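Local coordinates for protein glycerate 2-kinase (Pyrococcus horikoshii, PDB 1X3L) that catalyses the ATP-dependent phosphorylation of D-glycerate to 2-phosphoglycerate, using magnesium as cofactor and accepting other nucleotides or pyrophosphate as phosphate donors, at residues T168-I173 / I205-T210; L181-K186 / E251-D256; P140-S145 / I241-R246. All coordinates share one frame; numbering follows the deposited sequence.

How the contacts relate
The three contacts lie on the same side of the chain's centre and join helices and loops that connect the strands of the six-stranded parallel sheet. Contacts 1 and 2 have centres about 12 Å apart and touch directly: His-172 NE2 lies 2.5 Å from Glu-251 OE2, a probable hydrogen bond, and Pro-209 O lies 3.2 Å from Ala-182 N. Contact 3, about 14 Å from contact 1 between centres, meets it at Ile-173, whose O is 3.0 Å from Glu-141 N. Contacts 2 and 3 do not touch; their nearest atoms are about 6 Å apart. Of the three, contact 1 borders the bound sulfate, whereas all lie away from Lys-58, the probable substrate-binding residue.

Contact 1. Residues T168-I173 / I205-T210; sequences TVRKHI and IASGPT. With SO4 (sulfate ion), chain B.
Ser-207 sits where the end of helix 163-171 meets the 205-210 loop, with Arg-170 reaching its hydroxyl and Lys-171 running past its carbonyl. The guanidinium of Arg-170 comes end-on, so that NH1 and NH2 both point at the one oxygen, each 3.0 Å from Ser-207 OG. That oxygen lies almost in the guanidinium plane, and the two N-H bonds share it with N-H...O angles of 145° and 149°. A turn in the arginine chain at chi3 (-56°) swings the group over toward the loop; Asn-167 takes a further hydrogen bond from NH2, and Ser-207 OG is also bonded to Ser-134 OG, so the hydroxyl is held from several directions.

Lys-171 behaves differently. Its chain is extended beyond CG and brings its far end to the loop, with CE 3.3 Å from Ser-207 O. The ammonium group passes this carbonyl to bond Glu-203 O and water 1, which is 2.9 Å from Lys-171 NZ and 2.8 Å from Gly-208 O. The loop is tightly coiled: Ala-206, Ser-207 and Gly-208 all have positive phi, and Gly-208 N bonds back to Ile-205 O. This coiling leaves Ala-206 N directed at sulfate O1, 2.7 Å away. Main-chain nitrogens of Gly-132 and Ser-134 bond the same ion, probably from the crystallisation liquor. Such convergence of main-chain N-H groups resembles anion-binding loops; a nucleotide phosphate might bind similarly.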
loop_
_atom_site.group_PDB
_atom_site.type_symbol
_atom_site.label_atom_id
_atom_site.label_comp_id
_atom_site.label_asym_id
_atom_site.label_seq_id
_atom_site.Cartn_x
_atom_site.Cartn_y
_atom_site.Cartn_z
ATOM N N THR A 168 -11.355 -12.540 -9.643
ATOM C CA THR A 168 -11.322 -13.447 -10.784
ATOM C C THR A 168 -12.415 -13.080 -11.777
ATOM O O THR A 168 -12.174 -13.006 -12.985
ATOM C CB THR A 168 -11.524 -14.901 -10.342
ATOM O OG1 THR A 168 -10.383 -15.325 -9.586
ATOM C CG2 THR A 168 -11.704 -15.813 -11.550
ATOM N N VAL A 169 -13.617 -12.852 -11.262
ATOM C CA VAL A 169 -14.734 -12.486 -12.111
ATOM C C VAL A 169 -14.498 -11.108 -12.716
ATOM O O VAL A 169 -14.629 -10.938 -13.923
ATOM C CB VAL A 169 -16.067 -12.486 -11.326
ATOM C CG1 VAL A 169 -17.201 -12.014 -12.223
ATOM C CG2 VAL A 169 -16.367 -13.886 -10.810
ATOM N N ARG A 170 -14.126 -10.132 -11.887
ATOM C CA ARG A 170 -13.890 -8.773 -12.377
ATOM C C ARG A 170 -12.767 -8.703 -13.410
ATOM O O ARG A 170 -12.868 -7.969 -14.400
ATOM C CB ARG A 170 -13.589 -7.814 -11.215
ATOM C CG ARG A 170 -14.768 -7.588 -10.261
ATOM C CD ARG A 170 -14.509 -6.464 -9.241
ATOM N NE ARG A 170 -13.296 -6.688 -8.454
ATOM C CZ ARG A 170 -12.084 -6.262 -8.801
ATOM N NH1 ARG A 170 -11.909 -5.575 -9.923
ATOM N NH2 ARG A 170 -11.039 -6.538 -8.033
ATOM N N LYS A 171 -11.699 -9.464 -13.190
ATOM C CA LYS A 171 -10.587 -9.471 -14.134
ATOM C C LYS A 171 -11.018 -9.997 -15.505
ATOM O O LYS A 171 -10.452 -9.606 -16.529
ATOM C CB LYS A 171 -9.425 -10.318 -13.603
ATOM C CG LYS A 171 -8.667 -9.672 -12.443
ATOM C CD LYS A 171 -7.485 -10.522 -11.985
ATOM C CE LYS A 171 -6.718 -9.809 -10.876
ATOM N NZ LYS A 171 -5.427 -10.472 -10.553
ATOM N N HIS A 172 -12.022 -10.871 -15.526
ATOM C CA HIS A 172 -12.490 -11.437 -16.789
ATOM C C HIS A 172 -13.601 -10.674 -17.509
ATOM O O HIS A 172 -14.185 -11.187 -18.461
ATOM C CB HIS A 172 -12.898 -12.902 -16.597
ATOM C CG HIS A 172 -11.731 -13.826 -16.429
ATOM N ND1 HIS A 172 -11.061 -13.971 -15.232
ATOM C CD2 HIS A 172 -11.059 -14.585 -17.328
ATOM C CE1 HIS A 172 -10.028 -14.776 -15.401
ATOM N NE2 HIS A 172 -10.003 -15.161 -16.663
ATOM N N ILE A 173 -13.898 -9.458 -17.058
ATOM C CA ILE A 173 -14.906 -8.627 -17.717
ATOM C C ILE A 173 -14.377 -7.207 -17.828
ATOM O O ILE A 173 -15.138 -6.251 -17.982
ATOM C CB ILE A 173 -16.257 -8.609 -16.968
ATOM C CG1 ILE A 173 -16.057 -8.197 -15.511
ATOM C CG2 ILE A 173 -16.923 -9.972 -17.079
ATOM C CD1 ILE A 173 -17.356 -8.096 -14.736
ATOM N N ILE A 205 -3.380 -5.490 -6.246
ATOM C CA ILE A 205 -3.264 -4.044 -6.432
ATOM C C ILE A 205 -3.825 -3.562 -7.775
ATOM O O ILE A 205 -3.303 -3.900 -8.840
ATOM C CB ILE A 205 -1.795 -3.587 -6.285
ATOM C CG1 ILE A 205 -1.274 -3.978 -4.895
ATOM C CG2 ILE A 205 -1.699 -2.083 -6.477
ATOM C CD1 ILE A 205 0.176 -3.615 -4.652
ATOM N N ALA A 206 -4.896 -2.772 -7.702
ATOM C CA ALA A 206 -5.572 -2.231 -8.880
ATOM C C ALA A 206 -6.061 -3.359 -9.785
ATOM O O ALA A 206 -6.387 -3.137 -10.950
ATOM C CB ALA A 206 -4.633 -1.307 -9.658
ATOM N N SER A 207 -6.110 -4.567 -9.232
ATOM C CA SER A 207 -6.549 -5.750 -9.964
ATOM C C SER A 207 -5.516 -6.239 -10.976
ATOM O O SER A 207 -5.863 -6.800 -12.013
ATOM C CB SER A 207 -7.888 -5.481 -10.652
ATOM O OG SER A 207 -8.915 -5.318 -9.685
ATOM N N GLY A 208 -4.245 -6.015 -10.650
ATOM C CA GLY A 208 -3.135 -6.452 -11.482
ATOM C C GLY A 208 -3.245 -6.272 -12.982
ATOM O O GLY A 208 -3.235 -7.257 -13.723
ATOM N N PRO A 209 -3.329 -5.024 -13.465
ATOM C CA PRO A 209 -3.436 -4.755 -14.900
ATOM C C PRO A 209 -2.158 -5.080 -15.685
ATOM O O PRO A 209 -2.199 -5.204 -16.910
ATOM C CB PRO A 209 -3.790 -3.265 -14.944
ATOM C CG PRO A 209 -3.076 -2.723 -13.734
ATOM C CD PRO A 209 -3.392 -3.772 -12.685
ATOM N N THR A 210 -1.032 -5.223 -14.986
ATOM C CA THR A 210 0.240 -5.533 -15.648
ATOM C C THR A 210 0.915 -6.814 -15.136
ATOM O O THR A 210 2.082 -7.076 -15.442
ATOM C CB THR A 210 1.261 -4.371 -15.507
ATOM O OG1 THR A 210 1.696 -4.274 -14.144
ATOM C CG2 THR A 210 0.630 -3.050 -15.922
HETATM S S SO4 B . -7.323 -1.220 -5.212
HETATM O O1 SO4 B . -6.748 -2.453 -5.773
HETATM O O2 SO4 B . -8.334 -1.586 -4.206
HETATM O O3 SO4 B . -7.950 -0.415 -6.277
HETATM O O4 SO4 B . -6.259 -0.422 -4.576
HETATM O O HOH W 1 -3.480 -9.872 -12.638
#

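Contact 2. Residues L181-K186 / E251-D256; sequences LAKMIK and ETLKED. With EDO (1,2-ethanediol), chain D.
Lys-183, near the end of the short helix 180-183, meets the 251-256 loop with Leu-253 as its main apolar partner. Just before it, the Ala-182 methyl points toward the loop but stays short of it; it also touches Val-260 of strand 260-266. Lys-183 carries most of the contact. Its CG lies 3.9 Å from Leu-253 CD1 and its CD 4.1 Å from the same methyl, the two side chains sliding past each other in opposite directions. A bend at chi3 (66°) then turns the ammonium group toward the loop backbone. Lys-183 NZ makes only a weak, 3.5 Å hydrogen bond to Glu-251 O, but water 2 bridges the pair more firmly, 2.6 Å from Lys-183 NZ and 3.0 Å from Glu-251 O. Lys-180 NZ bonds this carbonyl as well. The end of the Glu-251 side chain leads away from Lys-183; its OE2 receives His-172 NE2 and Thr-252 N and pairs with Lys-254 NZ. The contact thus ties together two connections of the parallel alpha/beta domain, those leading into the adjacent strands 188-194 and 260-266. Further along, Met-184 and Ile-185 leave the loop behind: both lie on Leu-116 of helix 103-118, and Ile-185 also packs against Ile-127 and Val-260 of the sheet.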
loop_
_atom_site.group_PDB
_atom_site.type_symbol
_atom_site.label_atom_id
_atom_site.label_comp_id
_atom_site.label_asym_id
_atom_site.label_seq_id
_atom_site.Cartn_x
_atom_site.Cartn_y
_atom_site.Cartn_z
ATOM N N LEU A 181 -3.651 -4.694 -19.625
ATOM C CA LEU A 181 -3.061 -3.409 -19.981
ATOM C C LEU A 181 -1.642 -3.671 -20.493
ATOM O O LEU A 181 -1.225 -3.118 -21.511
ATOM C CB LEU A 181 -3.016 -2.468 -18.768
ATOM C CG LEU A 181 -2.589 -1.021 -19.040
ATOM C CD1 LEU A 181 -3.657 -0.317 -19.878
ATOM C CD2 LEU A 181 -2.385 -0.280 -17.718
ATOM N N ALA A 182 -0.906 -4.526 -19.792
ATOM C CA ALA A 182 0.457 -4.854 -20.194
ATOM C C ALA A 182 0.485 -5.520 -21.573
ATOM O O ALA A 182 1.440 -5.346 -22.324
ATOM C CB ALA A 182 1.103 -5.769 -19.163
ATOM N N LYS A 183 -0.555 -6.279 -21.905
ATOM C CA LYS A 183 -0.605 -6.943 -23.207
ATOM C C LYS A 183 -0.741 -5.939 -24.347
ATOM O O LYS A 183 -0.466 -6.266 -25.499
ATOM C CB LYS A 183 -1.768 -7.938 -23.267
ATOM C CG LYS A 183 -1.577 -9.177 -22.417
ATOM C CD LYS A 183 -2.758 -10.135 -22.537
ATOM C CE LYS A 183 -2.877 -10.722 -23.941
ATOM N NZ LYS A 183 -4.000 -11.703 -24.038
ATOM N N MET A 184 -1.152 -4.717 -24.018
ATOM C CA MET A 184 -1.335 -3.669 -25.021
ATOM C C MET A 184 -0.078 -2.843 -25.285
ATOM O O MET A 184 -0.066 -2.007 -26.186
ATOM C CB MET A 184 -2.467 -2.727 -24.597
ATOM C CG MET A 184 -3.816 -3.402 -24.429
ATOM S SD MET A 184 -5.065 -2.274 -23.767
ATOM C CE MET A 184 -5.862 -1.741 -25.300
ATOM N N ILE A 185 0.973 -3.067 -24.504
ATOM C CA ILE A 185 2.217 -2.318 -24.679
ATOM C C ILE A 185 3.059 -2.916 -25.809
ATOM O O ILE A 185 3.530 -4.049 -25.711
ATOM C CB ILE A 185 3.041 -2.319 -23.377
ATOM C CG1 ILE A 185 2.238 -1.654 -22.251
ATOM C CG2 ILE A 185 4.354 -1.597 -23.593
ATOM C CD1 ILE A 185 2.905 -1.744 -20.886
ATOM N N LYS A 186 3.250 -2.148 -26.875
ATOM C CA LYS A 186 4.018 -2.616 -28.027
ATOM C C LYS A 186 5.523 -2.497 -27.819
ATOM O O LYS A 186 6.297 -3.251 -28.412
ATOM C CB LYS A 186 3.612 -1.836 -29.282
ATOM C CG LYS A 186 2.124 -1.891 -29.575
ATOM C CD LYS A 186 1.749 -1.064 -30.799
ATOM C CE LYS A 186 0.236 -1.017 -30.975
ATOM N NZ LYS A 186 -0.187 -0.291 -32.209
ATOM N N GLU A 251 -7.916 -14.432 -23.214
ATOM C CA GLU A 251 -7.882 -14.729 -21.793
ATOM C C GLU A 251 -7.049 -13.635 -21.111
ATOM O O GLU A 251 -6.419 -12.821 -21.792
ATOM C CB GLU A 251 -7.243 -16.112 -21.607
ATOM C CG GLU A 251 -7.087 -16.576 -20.182
ATOM C CD GLU A 251 -8.406 -16.725 -19.457
ATOM O OE1 GLU A 251 -9.140 -17.712 -19.707
ATOM O OE2 GLU A 251 -8.702 -15.841 -18.634
ATOM N N THR A 252 -7.073 -13.587 -19.779
ATOM C CA THR A 252 -6.265 -12.606 -19.058
ATOM C C THR A 252 -4.822 -13.094 -19.215
ATOM O O THR A 252 -4.599 -14.256 -19.558
ATOM C CB THR A 252 -6.645 -12.538 -17.561
ATOM O OG1 THR A 252 -6.788 -13.864 -17.038
ATOM C CG2 THR A 252 -7.954 -11.778 -17.371
ATOM N N LEU A 253 -3.848 -12.218 -18.981
ATOM C CA LEU A 253 -2.441 -12.582 -19.134
ATOM C C LEU A 253 -2.066 -13.846 -18.362
ATOM O O LEU A 253 -2.277 -13.933 -17.153
ATOM C CB LEU A 253 -1.538 -11.423 -18.691
ATOM C CG LEU A 253 -0.039 -11.681 -18.871
ATOM C CD1 LEU A 253 0.254 -11.931 -20.341
ATOM C CD2 LEU A 253 0.765 -10.502 -18.361
ATOM N N LYS A 254 -1.498 -14.817 -19.069
ATOM C CA LYS A 254 -1.101 -16.085 -18.463
ATOM C C LYS A 254 0.414 -16.260 -18.379
ATOM O O LYS A 254 0.914 -16.944 -17.490
ATOM C CB LYS A 254 -1.699 -17.253 -19.263
ATOM C CG LYS A 254 -3.220 -17.345 -19.206
ATOM C CD LYS A 254 -3.695 -17.898 -17.868
ATOM C CE LYS A 254 -5.198 -17.739 -17.704
ATOM N NZ LYS A 254 -5.589 -16.298 -17.594
ATOM N N GLU A 255 1.140 -15.631 -19.297
ATOM C CA GLU A 255 2.591 -15.752 -19.343
ATOM C C GLU A 255 3.307 -14.430 -19.077
ATOM O O GLU A 255 2.701 -13.360 -19.122
ATOM C CB GLU A 255 3.018 -16.272 -20.717
ATOM C CG GLU A 255 2.356 -17.574 -21.141
ATOM C CD GLU A 255 2.949 -18.784 -20.447
ATOM O OE1 GLU A 255 4.148 -19.061 -20.664
ATOM O OE2 GLU A 255 2.220 -19.457 -19.687
ATOM N N ASP A 256 4.607 -14.516 -18.810
ATOM C CA ASP A 256 5.417 -13.332 -18.564
ATOM C C ASP A 256 5.736 -12.658 -19.892
ATOM O O ASP A 256 5.934 -13.329 -20.903
ATOM C CB ASP A 256 6.730 -13.707 -17.864
ATOM C CG ASP A 256 6.559 -13.937 -16.369
ATOM O OD1 ASP A 256 6.170 -12.982 -15.661
ATOM O OD2 ASP A 256 6.817 -15.071 -15.902
HETATM C C1 EDO D . 4.607 -8.908 -17.263
HETATM O O1 EDO D . 5.846 -9.362 -17.836
HETATM C C2 EDO D . 4.082 -9.925 -16.246
HETATM O O2 EDO D . 5.035 -10.107 -15.194
HETATM O O HOH W 2 -3.642 -13.755 -22.508
#

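Contact 3. Residues P140-S145 / I241-R246; sequences PEEGIS and IERGLR. With EDO (1,2-ethanediol), chain E.
Glu-142 and Arg-243 meet at the protein surface through a loose salt bridge, with 3.5 Å between Glu-142 OE2 and Arg-243 NH1. The two side chains approach at a slant, and the carboxylate and guanidinium planes stand 85° apart, a geometry in which the charges attract without a paired, in-plane grip. Each group has a stronger partner elsewhere: Glu-142 OE2 is hydrogen-bonded to His-240 ND1, one turn back on helix 235-246, while Arg-243 NE forms a salt bridge with Glu-248. NH1 is the guanidinium nitrogen that reaches the loop.

Van der Waals contact accompanies the charge pair. Glu-142 CG lies at the edge of the guanidinium, in its plane and 3.6 Å from Arg-243 NH1. The glutamate has CG between its backbone N and carbonyl carbon (chi1 82°), which directs the chain toward the helix. Deeper in, Ile-144 packs on Ser-236 and His-240 of the same helix.

Backbone bonding shapes the loop side. Residues 141 to 144 form a type II beta turn, closed by Ile-144 N to Glu-141 O, with Gly-143 in the positive-phi position that such turns favour for glycine. Immediately afterwards, Ser-145 is the N-cap of helix 146-158; its side chain caps a backbone nitrogen of that helix, and Asp-148 OD2 accepts a hydrogen bond from Ser-145 N, consistent with a capping box.

A 1,2-ethanediol, probably from the crystallisation liquor, accepts at O2 a nearly straight hydrogen bond (163°) from Gly-143 N, 3.0 Å away, and its O1 rests 3.5 Å from Glu-142 CB.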
loop_
_atom_site.group_PDB
_atom_site.type_symbol
_atom_site.label_atom_id
_atom_site.label_comp_id
_atom_site.label_asym_id
_atom_site.label_seq_id
_atom_site.Cartn_x
_atom_site.Cartn_y
_atom_site.Cartn_z
ATOM N N PRO A 140 -14.923 -1.820 -19.079
ATOM C CA PRO A 140 -15.584 -3.122 -19.229
ATOM C C PRO A 140 -15.385 -3.747 -20.613
ATOM O O PRO A 140 -15.140 -3.041 -21.587
ATOM C CB PRO A 140 -17.053 -2.798 -18.953
ATOM C CG PRO A 140 -16.970 -1.613 -18.027
ATOM C CD PRO A 140 -15.894 -0.786 -18.681
ATOM N N GLU A 141 -15.480 -5.072 -20.685
ATOM C CA GLU A 141 -15.330 -5.786 -21.948
ATOM C C GLU A 141 -16.499 -5.447 -22.877
ATOM O O GLU A 141 -17.447 -4.772 -22.469
ATOM C CB GLU A 141 -15.270 -7.294 -21.699
ATOM C CG GLU A 141 -13.906 -7.810 -21.238
ATOM C CD GLU A 141 -12.825 -7.663 -22.303
ATOM O OE1 GLU A 141 -13.167 -7.612 -23.506
ATOM O OE2 GLU A 141 -11.627 -7.615 -21.943
ATOM N N GLU A 142 -16.445 -5.928 -24.116
ATOM C CA GLU A 142 -17.491 -5.616 -25.089
ATOM C C GLU A 142 -18.919 -5.945 -24.649
ATOM O O GLU A 142 -19.190 -7.005 -24.086
ATOM C CB GLU A 142 -17.184 -6.285 -26.439
ATOM C CG GLU A 142 -17.574 -7.755 -26.584
ATOM C CD GLU A 142 -16.883 -8.666 -25.592
ATOM O OE1 GLU A 142 -15.734 -8.361 -25.203
ATOM O OE2 GLU A 142 -17.486 -9.698 -25.214
ATOM N N GLY A 143 -19.823 -5.003 -24.900
ATOM C CA GLY A 143 -21.219 -5.183 -24.548
ATOM C C GLY A 143 -21.539 -4.965 -23.084
ATOM O O GLY A 143 -22.705 -4.868 -22.706
ATOM N N ILE A 144 -20.508 -4.880 -22.251
ATOM C CA ILE A 144 -20.715 -4.690 -20.822
ATOM C C ILE A 144 -20.632 -3.221 -20.430
ATOM O O ILE A 144 -19.637 -2.547 -20.698
ATOM C CB ILE A 144 -19.687 -5.501 -20.006
ATOM C CG1 ILE A 144 -19.791 -6.983 -20.377
ATOM C CG2 ILE A 144 -19.944 -5.317 -18.511
ATOM C CD1 ILE A 144 -18.727 -7.861 -19.739
ATOM N N SER A 145 -21.686 -2.727 -19.793
ATOM C CA SER A 145 -21.732 -1.337 -19.364
ATOM C C SER A 145 -21.216 -1.199 -17.938
ATOM O O SER A 145 -21.168 -2.171 -17.180
ATOM C CB SER A 145 -23.166 -0.811 -19.427
ATOM O OG SER A 145 -23.969 -1.432 -18.438
ATOM N N ILE A 241 -18.512 -14.034 -21.001
ATOM C CA ILE A 241 -17.832 -15.177 -20.414
ATOM C C ILE A 241 -17.994 -16.426 -21.278
ATOM O O ILE A 241 -17.048 -17.198 -21.426
ATOM C CB ILE A 241 -18.332 -15.432 -18.968
ATOM C CG1 ILE A 241 -17.802 -14.315 -18.056
ATOM C CG2 ILE A 241 -17.870 -16.803 -18.476
ATOM C CD1 ILE A 241 -18.328 -14.351 -16.637
ATOM N N GLU A 242 -19.183 -16.624 -21.845
ATOM C CA GLU A 242 -19.414 -17.773 -22.718
ATOM C C GLU A 242 -18.510 -17.635 -23.943
ATOM O O GLU A 242 -17.956 -18.622 -24.437
ATOM C CB GLU A 242 -20.879 -17.834 -23.162
ATOM C CG GLU A 242 -21.842 -18.327 -22.085
ATOM C CD GLU A 242 -21.523 -19.739 -21.629
ATOM O OE1 GLU A 242 -21.275 -20.602 -22.498
ATOM O OE2 GLU A 242 -21.527 -19.994 -20.409
ATOM N N ARG A 243 -18.364 -16.408 -24.434
ATOM C CA ARG A 243 -17.506 -16.160 -25.586
ATOM C C ARG A 243 -16.070 -16.521 -25.211
ATOM O O ARG A 243 -15.330 -17.075 -26.021
ATOM C CB ARG A 243 -17.569 -14.693 -26.012
ATOM C CG ARG A 243 -18.909 -14.245 -26.584
ATOM C CD ARG A 243 -18.751 -12.911 -27.294
ATOM N NE ARG A 243 -17.874 -13.046 -28.456
ATOM C CZ ARG A 243 -17.237 -12.037 -29.043
ATOM N NH1 ARG A 243 -17.371 -10.801 -28.581
ATOM N NH2 ARG A 243 -16.454 -12.269 -30.088
ATOM N N GLY A 244 -15.684 -16.199 -23.977
ATOM C CA GLY A 244 -14.343 -16.518 -23.513
ATOM C C GLY A 244 -14.150 -18.022 -23.447
ATOM O O GLY A 244 -13.083 -18.541 -23.773
ATOM N N LEU A 245 -15.191 -18.728 -23.022
ATOM C CA LEU A 245 -15.124 -20.180 -22.938
ATOM C C LEU A 245 -14.981 -20.784 -24.332
ATOM O O LEU A 245 -14.352 -21.826 -24.503
ATOM C CB LEU A 245 -16.379 -20.729 -22.265
ATOM C CG LEU A 245 -16.532 -20.422 -20.778
ATOM C CD1 LEU A 245 -17.849 -21.002 -20.287
ATOM C CD2 LEU A 245 -15.356 -21.022 -20.000
ATOM N N ARG A 246 -15.567 -20.127 -25.328
ATOM C CA ARG A 246 -15.481 -20.619 -26.697
ATOM C C ARG A 246 -14.159 -20.207 -27.339
ATOM O O ARG A 246 -13.820 -20.666 -28.429
ATOM C CB ARG A 246 -16.652 -20.090 -27.533
ATOM C CG ARG A 246 -17.996 -20.729 -27.211
ATOM C CD ARG A 246 -19.025 -20.408 -28.295
ATOM N NE ARG A 246 -19.597 -19.069 -28.171
ATOM C CZ ARG A 246 -20.522 -18.733 -27.275
ATOM N NH1 ARG A 246 -20.985 -19.637 -26.418
ATOM N NH2 ARG A 246 -20.991 -17.495 -27.236
HETATM C C1 EDO E . -17.194 -2.012 -27.041
HETATM O O1 EDO E . -17.526 -3.148 -27.851
HETATM C C2 EDO E . -18.465 -1.317 -26.553
HETATM O O2 EDO E . -19.254 -2.221 -25.766
#